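Local coordinates for protein CurM Sulfotransferase (Moorea producta, PDB 4GBM) that probably transfers a sulfo group from PAPS to an intermediate of curacin biosynthesis, as the sulfotransferase domain of a polyketide synthase module, at residues P61-L66 against V134-T139; S82-G87 against G258-A263; Q216-Y221 against S304-E309. The protein carries 2 engineered substitutions. All blocks are in the same frame, centred on the assembly; numbering follows the deposited sequence.

Contact 1 (P61-L66 against V134-T139); sequences PPELHL and VDKSPT. With ZN (zinc ion), chain F.
The carboxylate of E63 takes K136 NZ at OE2 on its syn side, 28° out of the carboxylate plane, while CB of the same glutamate lies over one face of the H65 ring, offset toward its rim. The setting is the P-loop-type sulfotransferase fold: strand 132-136 belongs to the central parallel sheet, and 61-66 is the loop that follows its neighbour, strand 58-59. At 2.7 Å, the K136 NZ to E63 OE2 pair is both a hydrogen bond and a salt bridge. The two side chains cross obliquely; K136 is bent at chi2 and chi3, and E63 folds at chi2 (82°), which turns its CD. E63 CG lies 3.7 Å from S137 CB, and OE2 lies close to P138 CD. K136 NZ has further partners in S45 OG and T46 OG1 and lies near the bound adenosine-3'-5'-diphosphate, so the salt bridge joins this loop to the nucleotide site. The example illustrates how water can mate a loop with a strand that it does not pair with directly. One water accepts from L64 N and donates to D135 OD2 at 2.8 Å, and another accepts from K136 N at 3.0 Å beside P61 O and V134 O. Nearby, P61 CD rests on V134 O at 3.4 Å. Beyond the glutamate, S266 OG is hydrogen-bonded to H65 NE2, on the far side of the imidazole from the metal: H65 ND1 binds a zinc ion at 2.1 Å, and a water is another of its ligands.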
loop_
_atom_site.group_PDB
_atom_site.type_symbol
_atom_site.label_atom_id
_atom_site.label_comp_id
_atom_site.label_asym_id
_atom_site.label_seq_id
_atom_site.Cartn_x
_atom_site.Cartn_y
_atom_site.Cartn_z
ATOM N N PRO A 61 -7.058 -1.405 -6.289
ATOM C CA PRO A 61 -7.294 -2.792 -5.889
ATOM C C PRO A 61 -6.435 -3.253 -4.708
ATOM O O PRO A 61 -5.495 -2.554 -4.326
ATOM C CB PRO A 61 -6.876 -3.572 -7.143
ATOM C CG PRO A 61 -5.736 -2.773 -7.692
ATOM C CD PRO A 61 -6.130 -1.322 -7.439
ATOM N N PRO A 62 -6.740 -4.445 -4.147
ATOM C CA PRO A 62 -5.783 -5.102 -3.253
ATOM C C PRO A 62 -4.477 -5.359 -4.006
ATOM O O PRO A 62 -4.458 -5.311 -5.247
ATOM C CB PRO A 62 -6.459 -6.443 -2.916
ATOM C CG PRO A 62 -7.896 -6.279 -3.301
ATOM C CD PRO A 62 -7.911 -5.295 -4.431
ATOM N N GLU A 63 -3.410 -5.629 -3.257
ATOM C CA GLU A 63 -2.059 -5.782 -3.801
ATOM C C GLU A 63 -1.985 -6.658 -5.052
ATOM O O GLU A 63 -2.430 -7.807 -5.056
ATOM C CB GLU A 63 -1.112 -6.331 -2.725
ATOM C CG GLU A 63 -0.623 -5.296 -1.701
ATOM C CD GLU A 63 -1.591 -4.993 -0.553
ATOM O OE1 GLU A 63 -2.705 -5.569 -0.470
ATOM O OE2 GLU A 63 -1.211 -4.150 0.284
ATOM N N LEU A 64 -1.387 -6.106 -6.104
ATOM C CA LEU A 64 -1.252 -6.813 -7.381
ATOM C C LEU A 64 -0.023 -7.714 -7.422
ATOM O O LEU A 64 0.023 -8.660 -8.217
ATOM C CB LEU A 64 -1.195 -5.809 -8.536
ATOM C CG LEU A 64 -2.429 -4.924 -8.731
ATOM C CD1 LEU A 64 -2.134 -3.818 -9.732
ATOM C CD2 LEU A 64 -3.641 -5.745 -9.150
ATOM N N HIS A 65 0.976 -7.418 -6.589
ATOM C CA HIS A 65 2.232 -8.191 -6.553
ATOM C C HIS A 65 2.906 -8.323 -7.933
ATOM O O HIS A 65 3.433 -9.385 -8.281
ATOM C CB HIS A 65 2.017 -9.578 -5.913
ATOM C CG HIS A 65 1.248 -9.543 -4.624
ATOM N ND1 HIS A 65 1.801 -9.111 -3.441
ATOM C CD2 HIS A 65 -0.030 -9.885 -4.337
ATOM C CE1 HIS A 65 0.904 -9.197 -2.476
ATOM N NE2 HIS A 65 -0.220 -9.654 -2.997
ATOM N N LEU A 66 2.905 -7.231 -8.692
ATOM C CA LEU A 66 3.541 -7.198 -10.010
ATOM C C LEU A 66 4.920 -6.540 -9.953
ATOM O O LEU A 66 5.903 -7.107 -10.440
ATOM C CB LEU A 66 2.651 -6.458 -11.011
ATOM C CG LEU A 66 1.318 -7.109 -11.405
ATOM C CD1 LEU A 66 0.497 -6.133 -12.223
ATOM C CD2 LEU A 66 1.538 -8.404 -12.181
ATOM N N VAL A 134 -4.194 3.047 -8.877
ATOM C CA VAL A 134 -3.550 3.285 -7.589
ATOM C C VAL A 134 -2.940 1.971 -7.159
ATOM O O VAL A 134 -3.647 0.979 -6.952
ATOM C CB VAL A 134 -4.558 3.749 -6.521
ATOM C CG1 VAL A 134 -3.853 3.936 -5.184
ATOM C CG2 VAL A 134 -5.260 5.031 -6.958
ATOM N N ASP A 135 -1.618 1.967 -7.043
ATOM C CA ASP A 135 -0.857 0.765 -6.731
ATOM C C ASP A 135 -0.256 0.902 -5.327
ATOM O O ASP A 135 0.690 1.661 -5.114
ATOM C CB ASP A 135 0.224 0.549 -7.801
ATOM C CG ASP A 135 0.920 -0.790 -7.672
ATOM O OD1 ASP A 135 1.503 -1.248 -8.680
ATOM O OD2 ASP A 135 0.885 -1.383 -6.575
ATOM N N LYS A 136 -0.823 0.156 -4.374
ATOM C CA LYS A 136 -0.409 0.194 -2.966
ATOM C C LYS A 136 0.166 -1.141 -2.494
ATOM O O LYS A 136 -0.457 -2.189 -2.681
ATOM C CB LYS A 136 -1.614 0.545 -2.073
ATOM C CG LYS A 136 -1.285 0.731 -0.566
ATOM C CD LYS A 136 -1.261 -0.596 0.254
ATOM C CE LYS A 136 -2.669 -1.075 0.616
ATOM N NZ LYS A 136 -2.570 -2.177 1.631
ATOM N N SER A 137 1.338 -1.087 -1.863
ATOM C CA SER A 137 1.864 -2.222 -1.092
ATOM C C SER A 137 2.929 -1.740 -0.115
ATOM O O SER A 137 3.866 -1.061 -0.523
ATOM C CB SER A 137 2.474 -3.306 -1.989
ATOM O OG SER A 137 3.038 -4.339 -1.193
ATOM N N PRO A 138 2.812 -2.111 1.172
ATOM C CA PRO A 138 3.869 -1.717 2.107
ATOM C C PRO A 138 5.208 -2.395 1.816
ATOM O O PRO A 138 6.261 -1.907 2.247
ATOM C CB PRO A 138 3.325 -2.166 3.469
ATOM C CG PRO A 138 1.872 -2.211 3.301
ATOM C CD PRO A 138 1.645 -2.671 1.873
ATOM N N THR A 139 5.184 -3.492 1.065
ATOM C CA THR A 139 6.413 -4.234 0.802
ATOM C C THR A 139 7.366 -3.508 -0.163
ATOM O O THR A 139 8.575 -3.789 -0.159
ATOM C CB THR A 139 6.133 -5.668 0.308
ATOM O OG1 THR A 139 5.504 -5.619 -0.968
ATOM C CG2 THR A 139 5.240 -6.406 1.287
HETATM ZN ZN ZN F . 3.814 -8.596 -2.976
HETATM O O HOH W 1 -3.395 -2.625 -2.258
HETATM O O HOH W 2 -3.265 -1.275 -5.378
HETATM O O HOH W 3 -5.233 -3.422 -0.012
HETATM O O HOH W 4 -1.120 -3.250 -6.025
HETATM O O HOH W 5 2.450 -4.463 -8.105
HETATM O O HOH W 6 3.945 -8.778 -0.845
#

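Contact 2 (S82-G87 against G258-A263); sequences SYLGEG and GGVHAA. Engineered in segment 258-263: A262 (natural residue Gln), A263 (natural residue Lys). With ZN (zinc ion), chain B; ZN (zinc ion), chain C.
L84 supplies the apolar centre, its isobutyl group resting on a short turn of the opposite loop: CG stands 4.1 Å from A262 CB, and CD1 reaches A263 CB and V260 CG1 at slightly longer range. Both alanines are engineered substitutions, for a natural glutamine and lysine, so the methyl contacts described here are those of the crystallised construct. In the P-loop-type sulfotransferase fold this is a loop-to-loop contact near the surface, joining the lead-in to helix 87-96 with the long loop between helices 228-239 and 297-305. Residues 261-263 have helical backbone angles, and A263 N bonds back to V260 O, closing one turn; across from it, 82-87 runs up to the helix, with E86 at the N-cap position. Y83 flanks the centre, presenting the edge of its ring to A262 CB. Further out, two backbone bonds show how the carbonyls of a turn can dock a second loop. L84 N donates to A262 O at 3.1 Å, and E86 N donates to A263 O at 2.8 Å. Between these two donors G85 turns the chain with positive phi. The polar edge is marked by metal at two places. H261 NE2 binds one zinc ion, which D269 also ligates. E86 holds CG anti to its carbonyl carbon (chi1 -64°), and beyond CG its extended chain ends at another zinc ion. The carboxylate grips that metal unevenly, with OE1 at 2.0 Å from the zinc. The second oxygen, OE2, accepts a hydrogen bond from the zinc-bound water at 3.1 Å and also lies against the methyl group of engineered A263, 3.3 Å from its CB.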
loop_
_atom_site.group_PDB
_atom_site.type_symbol
_atom_site.label_atom_id
_atom_site.label_comp_id
_atom_site.label_asym_id
_atom_site.label_seq_id
_atom_site.Cartn_x
_atom_site.Cartn_y
_atom_site.Cartn_z
ATOM N N SER A 82 0.928 -15.468 2.851
ATOM C CA SER A 82 0.221 -16.068 3.988
ATOM C C SER A 82 -1.276 -16.239 3.720
ATOM O O SER A 82 -1.887 -17.231 4.123
ATOM C CB SER A 82 0.428 -15.225 5.247
ATOM O OG SER A 82 1.769 -15.297 5.698
ATOM N N TYR A 83 -1.855 -15.259 3.040
ATOM C CA TYR A 83 -3.253 -15.315 2.641
ATOM C C TYR A 83 -3.337 -15.437 1.119
ATOM O O TYR A 83 -2.318 -15.657 0.456
ATOM C CB TYR A 83 -4.007 -14.097 3.182
ATOM C CG TYR A 83 -4.004 -14.038 4.699
ATOM C CD1 TYR A 83 -4.984 -14.699 5.442
ATOM C CD2 TYR A 83 -3.010 -13.344 5.389
ATOM C CE1 TYR A 83 -4.984 -14.662 6.833
ATOM C CE2 TYR A 83 -3.000 -13.301 6.779
ATOM C CZ TYR A 83 -3.989 -13.959 7.493
ATOM O OH TYR A 83 -3.984 -13.918 8.867
ATOM N N LEU A 84 -4.535 -15.307 0.559
ATOM C CA LEU A 84 -4.745 -15.674 -0.847
ATOM C C LEU A 84 -4.213 -14.676 -1.886
ATOM O O LEU A 84 -3.853 -15.076 -2.995
ATOM C CB LEU A 84 -6.216 -16.030 -1.108
ATOM C CG LEU A 84 -6.827 -17.104 -0.196
ATOM C CD1 LEU A 84 -8.310 -17.268 -0.498
ATOM C CD2 LEU A 84 -6.107 -18.451 -0.302
ATOM N N GLY A 85 -4.155 -13.394 -1.530
ATOM C CA GLY A 85 -3.529 -12.381 -2.393
ATOM C C GLY A 85 -4.111 -12.293 -3.793
ATOM O O GLY A 85 -3.377 -12.219 -4.791
ATOM N N GLU A 86 -5.435 -12.263 -3.871
ATOM C CA GLU A 86 -6.129 -12.301 -5.157
ATOM C C GLU A 86 -6.395 -10.931 -5.780
ATOM O O GLU A 86 -7.293 -10.800 -6.611
ATOM C CB GLU A 86 -7.441 -13.071 -5.011
ATOM C CG GLU A 86 -7.236 -14.529 -4.641
ATOM C CD GLU A 86 -8.516 -15.331 -4.604
ATOM O OE1 GLU A 86 -8.409 -16.559 -4.447
ATOM O OE2 GLU A 86 -9.623 -14.754 -4.726
ATOM N N GLY A 87 -5.612 -9.921 -5.393
ATOM C CA GLY A 87 -5.742 -8.581 -5.976
ATOM C C GLY A 87 -5.808 -8.601 -7.494
ATOM O O GLY A 87 -6.683 -7.974 -8.099
ATOM N N GLY A 258 -15.076 -7.346 -0.228
ATOM C CA GLY A 258 -16.157 -8.290 0.059
ATOM C C GLY A 258 -15.820 -9.727 -0.292
ATOM O O GLY A 258 -14.726 -10.017 -0.783
ATOM N N GLY A 259 -16.774 -10.622 -0.041
ATOM C CA GLY A 259 -16.598 -12.050 -0.298
ATOM C C GLY A 259 -15.674 -12.704 0.712
ATOM O O GLY A 259 -15.685 -12.352 1.893
ATOM N N VAL A 260 -14.879 -13.661 0.242
ATOM C CA VAL A 260 -13.930 -14.364 1.107
ATOM C C VAL A 260 -12.871 -13.376 1.589
ATOM O O VAL A 260 -12.140 -12.786 0.790
ATOM C CB VAL A 260 -13.290 -15.582 0.393
ATOM C CG1 VAL A 260 -12.154 -16.179 1.220
ATOM C CG2 VAL A 260 -14.354 -16.654 0.100
ATOM N N HIS A 261 -12.824 -13.193 2.905
ATOM C CA HIS A 261 -11.931 -12.239 3.546
ATOM C C HIS A 261 -10.456 -12.498 3.207
ATOM O O HIS A 261 -9.721 -11.559 2.880
ATOM C CB HIS A 261 -12.208 -12.255 5.052
ATOM C CG HIS A 261 -11.197 -11.529 5.878
ATOM N ND1 HIS A 261 -10.341 -12.182 6.735
ATOM C CD2 HIS A 261 -10.927 -10.209 6.007
ATOM C CE1 HIS A 261 -9.581 -11.298 7.356
ATOM N NE2 HIS A 261 -9.914 -10.097 6.926
ATOM N N ALA A 262 -10.041 -13.768 3.243
ATOM C CA ALA A 262 -8.651 -14.139 2.973
ATOM C C ALA A 262 -8.192 -13.786 1.553
ATOM O O ALA A 262 -7.000 -13.644 1.308
ATOM C CB ALA A 262 -8.420 -15.620 3.258
ATOM N N ALA A 263 -9.146 -13.616 0.639
ATOM C CA ALA A 263 -8.832 -13.337 -0.766
ATOM C C ALA A 263 -8.233 -11.945 -1.015
ATOM O O ALA A 263 -7.449 -11.775 -1.950
ATOM C CB ALA A 263 -10.061 -13.562 -1.648
HETATM ZN ZN ZN B . -10.281 -17.309 -4.434
HETATM ZN ZN ZN C . -9.383 -8.286 7.885
HETATM O O HOH W 7 -11.649 -16.847 -5.814
#

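Contact 3 (Q216-Y221 against S304-E309); sequences QHQIRY and SQLSYE. With A3P (adenosine-3'-5'-diphosphate), chain G; P6G (hexaethylene glycol), chain R.
R220 and L306 make the nearest backbone approach, with CA atoms 9.3 Å apart, where the end of an edge strand, 216-220, faces the Schellman motif that terminates helix 297-305. The distance is spanned by the R220 side chain. Its chain bends at chi3 (77°), and the guanidinium meets L306 end-on, NH1 and NH2 both donating to the single acceptor L306 O. The NH1 to L306 O bond is 2.7 Å long and lies in the carbonyl plane; that from NH2 to L306 O is 2.8 Å and tilted from it. The carbonyl oxygen sits almost in the guanidinium plane, so the pair of bonds fixes the rotation of the flat group. One face of that group is turned to Y308: the side chains meet tip to tip, their planes 35° apart, and NH1 stands 3.3 Å above the plane of the Y308 ring, over its centre. This is a cation-pi contact, with R220 CZ 4.3 Å from the ring centroid. Y308 OH is itself hydrogen-bonded to E222 OE1, just beyond the strand. Q218 OE1 adds a weak bond from R220 NH2, while a hexaethylene glycol, probably from the crystallisation liquor, takes bonds from Q218 NE2 and S307 OG. As a worked case, it shows an arginine capturing a carbonyl at a helix C terminus. The next residue, Y221, belongs to the nucleotide pocket, donating from OH to N3 of adenosine-3'-5'-diphosphate at 2.7 Å; the arginine contact itself joins the edge strand of the sulfotransferase's parallel sheet to the end of helix 297-305.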
loop_
_atom_site.group_PDB
_atom_site.type_symbol
_atom_site.label_atom_id
_atom_site.label_comp_id
_atom_site.label_asym_id
_atom_site.label_seq_id
_atom_site.Cartn_x
_atom_site.Cartn_y
_atom_site.Cartn_z
ATOM N N GLN A 216 5.194 14.182 -5.478
ATOM C CA GLN A 216 5.084 13.518 -4.181
ATOM C C GLN A 216 4.234 14.303 -3.198
ATOM O O GLN A 216 4.189 15.540 -3.231
ATOM C CB GLN A 216 6.468 13.250 -3.589
ATOM C CG GLN A 216 7.348 14.489 -3.497
ATOM C CD GLN A 216 8.749 14.149 -3.076
ATOM O OE1 GLN A 216 9.003 13.822 -1.914
ATOM N NE2 GLN A 216 9.674 14.214 -4.022
ATOM N N HIS A 217 3.552 13.567 -2.323
ATOM C CA HIS A 217 2.631 14.165 -1.368
ATOM C C HIS A 217 2.600 13.309 -0.117
ATOM O O HIS A 217 2.352 12.109 -0.202
ATOM C CB HIS A 217 1.236 14.197 -2.003
ATOM C CG HIS A 217 0.194 14.883 -1.181
ATOM N ND1 HIS A 217 0.043 16.254 -1.160
ATOM C CD2 HIS A 217 -0.778 14.384 -0.381
ATOM C CE1 HIS A 217 -0.968 16.569 -0.368
ATOM N NE2 HIS A 217 -1.479 15.453 0.121
ATOM N N GLN A 218 2.844 13.917 1.037
ATOM C CA GLN A 218 2.853 13.165 2.285
ATOM C C GLN A 218 1.495 13.205 2.962
ATOM O O GLN A 218 0.844 14.252 3.018
ATOM C CB GLN A 218 3.917 13.716 3.240
ATOM C CG GLN A 218 4.178 12.818 4.451
ATOM C CD GLN A 218 5.124 13.452 5.453
ATOM O OE1 GLN A 218 4.705 13.899 6.524
ATOM N NE2 GLN A 218 6.403 13.501 5.110
ATOM N N ILE A 219 1.068 12.049 3.473
ATOM C CA ILE A 219 -0.122 11.953 4.312
ATOM C C ILE A 219 0.263 11.310 5.638
ATOM O O ILE A 219 0.902 10.267 5.660
ATOM C CB ILE A 219 -1.227 11.118 3.642
ATOM C CG1 ILE A 219 -1.748 11.849 2.396
ATOM C CG2 ILE A 219 -2.397 10.859 4.627
ATOM C CD1 ILE A 219 -2.766 11.068 1.609
ATOM N N ARG A 220 -0.123 11.950 6.736
ATOM C CA ARG A 220 0.067 11.367 8.059
ATOM C C ARG A 220 -1.194 10.607 8.416
ATOM O O ARG A 220 -2.298 11.159 8.345
ATOM C CB ARG A 220 0.354 12.458 9.085
ATOM C CG ARG A 220 1.456 13.401 8.604
ATOM C CD ARG A 220 1.652 14.586 9.530
ATOM N NE ARG A 220 2.386 14.228 10.739
ATOM C CZ ARG A 220 3.697 14.010 10.786
ATOM N NH1 ARG A 220 4.259 13.704 11.945
ATOM N NH2 ARG A 220 4.454 14.090 9.686
ATOM N N TYR A 221 -1.023 9.342 8.794
ATOM C CA TYR A 221 -2.148 8.506 9.214
ATOM C C TYR A 221 -3.020 9.216 10.244
ATOM O O TYR A 221 -4.260 9.137 10.201
ATOM C CB TYR A 221 -1.643 7.178 9.795
ATOM C CG TYR A 221 -2.739 6.392 10.467
ATOM C CD1 TYR A 221 -3.614 5.605 9.719
ATOM C CD2 TYR A 221 -2.927 6.461 11.845
ATOM C CE1 TYR A 221 -4.642 4.893 10.329
ATOM C CE2 TYR A 221 -3.951 5.751 12.474
ATOM C CZ TYR A 221 -4.802 4.971 11.712
ATOM O OH TYR A 221 -5.803 4.278 12.342
ATOM N N SER A 304 12.167 12.289 14.109
ATOM C CA SER A 304 12.359 13.739 14.146
ATOM C C SER A 304 12.173 14.354 12.764
ATOM O O SER A 304 11.508 15.393 12.619
ATOM C CB SER A 304 13.740 14.089 14.704
ATOM O OG SER A 304 13.836 13.729 16.069
ATOM N N GLN A 305 12.742 13.710 11.745
ATOM C CA GLN A 305 12.601 14.211 10.377
ATOM C C GLN A 305 11.139 14.235 9.953
ATOM O O GLN A 305 10.715 15.131 9.215
ATOM C CB GLN A 305 13.426 13.407 9.370
ATOM C CG GLN A 305 13.482 14.104 8.012
ATOM C CD GLN A 305 14.256 13.355 6.946
ATOM O OE1 GLN A 305 15.060 12.465 7.238
ATOM N NE2 GLN A 305 14.030 13.732 5.692
ATOM N N LEU A 306 10.379 13.256 10.438
ATOM C CA LEU A 306 8.952 13.151 10.145
ATOM C C LEU A 306 8.069 13.932 11.118
ATOM O O LEU A 306 6.846 13.838 11.045
ATOM C CB LEU A 306 8.527 11.679 10.118
ATOM C CG LEU A 306 9.139 10.819 9.010
ATOM C CD1 LEU A 306 8.735 9.358 9.187
ATOM C CD2 LEU A 306 8.727 11.314 7.617
ATOM N N SER A 307 8.691 14.688 12.023
ATOM C CA SER A 307 7.971 15.527 12.994
ATOM C C SER A 307 7.086 14.760 13.983
ATOM O O SER A 307 6.062 15.283 14.428
ATOM C CB SER A 307 7.143 16.610 12.279
ATOM O OG SER A 307 7.978 17.479 11.539
ATOM N N TYR A 308 7.472 13.533 14.327
ATOM C CA TYR A 308 6.779 12.791 15.377
ATOM C C TYR A 308 7.443 12.997 16.738
ATOM O O TYR A 308 8.669 12.938 16.849
ATOM C CB TYR A 308 6.735 11.294 15.052
ATOM C CG TYR A 308 5.682 10.909 14.040
ATOM C CD1 TYR A 308 4.327 11.116 14.302
ATOM C CD2 TYR A 308 6.039 10.338 12.821
ATOM C CE1 TYR A 308 3.356 10.762 13.379
ATOM C CE2 TYR A 308 5.074 9.979 11.890
ATOM C CZ TYR A 308 3.738 10.190 12.176
ATOM O OH TYR A 308 2.785 9.829 11.256
ATOM N N GLU A 309 6.618 13.228 17.759
ATOM C CA GLU A 309 7.068 13.380 19.142
ATOM C C GLU A 309 7.178 12.022 19.809
ATOM O O GLU A 309 6.335 11.148 19.596
ATOM C CB GLU A 309 6.073 14.225 19.943
ATOM C CG GLU A 309 5.785 15.602 19.376
ATOM C CD GLU A 309 4.583 16.266 20.032
ATOM O OE1 GLU A 309 4.266 15.935 21.200
ATOM O OE2 GLU A 309 3.951 17.125 19.376
HETATM P P1 A3P G . -4.235 -2.545 13.615
HETATM O O1P A3P G . -3.219 -3.627 13.881
HETATM O O2P A3P G . -5.600 -3.077 13.256
HETATM O O3P A3P G . -4.231 -1.464 14.659
HETATM P P2 A3P G . -2.111 -1.398 6.818
HETATM O O4P A3P G . -1.084 -0.454 6.276
HETATM O O5P A3P G . -1.600 -2.753 7.216
HETATM O O6P A3P G . -3.360 -1.450 5.979
HETATM O "O5'" A3P G . -2.554 -0.744 8.230
HETATM C "C5'" A3P G . -3.365 -1.508 9.129
HETATM C "C4'" A3P G . -3.814 -0.558 10.212
HETATM O "O4'" A3P G . -4.767 0.356 9.656
HETATM C "C3'" A3P G . -4.576 -1.255 11.322
HETATM O "O3'" A3P G . -3.665 -1.841 12.264
HETATM C "C2'" A3P G . -5.401 -0.103 11.882
HETATM O "O2'" A3P G . -4.677 0.600 12.896
HETATM C "C1'" A3P G . -5.610 0.834 10.697
HETATM N N9 A3P G . -7.022 0.778 10.239
HETATM C C8 A3P G . -7.641 -0.225 9.582
HETATM N N7 A3P G . -8.950 0.067 9.355
HETATM C C5 A3P G . -9.170 1.288 9.885
HETATM C C6 A3P G . -10.322 2.213 10.006
HETATM N N6 A3P G . -11.526 1.871 9.485
HETATM N N1 A3P G . -10.113 3.397 10.642
HETATM C C2 A3P G . -8.910 3.751 11.149
HETATM N N3 A3P G . -7.822 2.957 11.065
HETATM C C4 A3P G . -7.903 1.753 10.455
HETATM C C2 P6G R . 1.539 17.249 3.133
HETATM C C3 P6G R . 1.835 17.539 1.660
HETATM O O4 P6G R . 2.969 16.784 1.216
HETATM C C5 P6G R . 4.127 17.612 1.186
HETATM C C6 P6G R . 5.201 16.916 0.358
HETATM O O7 P6G R . 5.541 15.674 0.974
HETATM C C8 P6G R . 6.290 14.893 0.038
HETATM C C9 P6G R . 6.634 13.535 0.657
HETATM O O10 P6G R . 7.334 13.695 1.904
HETATM C C11 P6G R . 8.743 13.649 1.621
HETATM C C12 P6G R . 9.546 13.566 2.916
HETATM O O13 P6G R . 9.125 14.582 3.829
HETATM C C14 P6G R . 9.932 14.504 5.010
HETATM C C15 P6G R . 9.473 15.563 6.009
HETATM O O16 P6G R . 8.256 15.132 6.624
HETATM C C17 P6G R . 7.484 16.282 6.967
HETATM C C18 P6G R . 7.241 16.287 8.470
HETATM O O19 P6G R . 8.472 16.588 9.136
#

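In the fold
From the N terminus, the chain leaves strand 58-59 through 61-66, and contact 1 closes a largely helical excursion when strand 132-136 returns to the sheet. Before that happens, 82-87 opens contact 2, which closes only at 258-263; contacts 1 and 2 therefore cross, and they touch directly where P62 CB packs on G87 CA. Contact 3 opens at 216-221, inside the span of contact 2, and closes near the C terminus at 304-309, so these two cross as well, on opposite sides of the chain's centre. Contacts 1 and 3 follow in series and reach the same parallel sheet, their centres about 21 Å apart, while contact 2 ties two surface loops together.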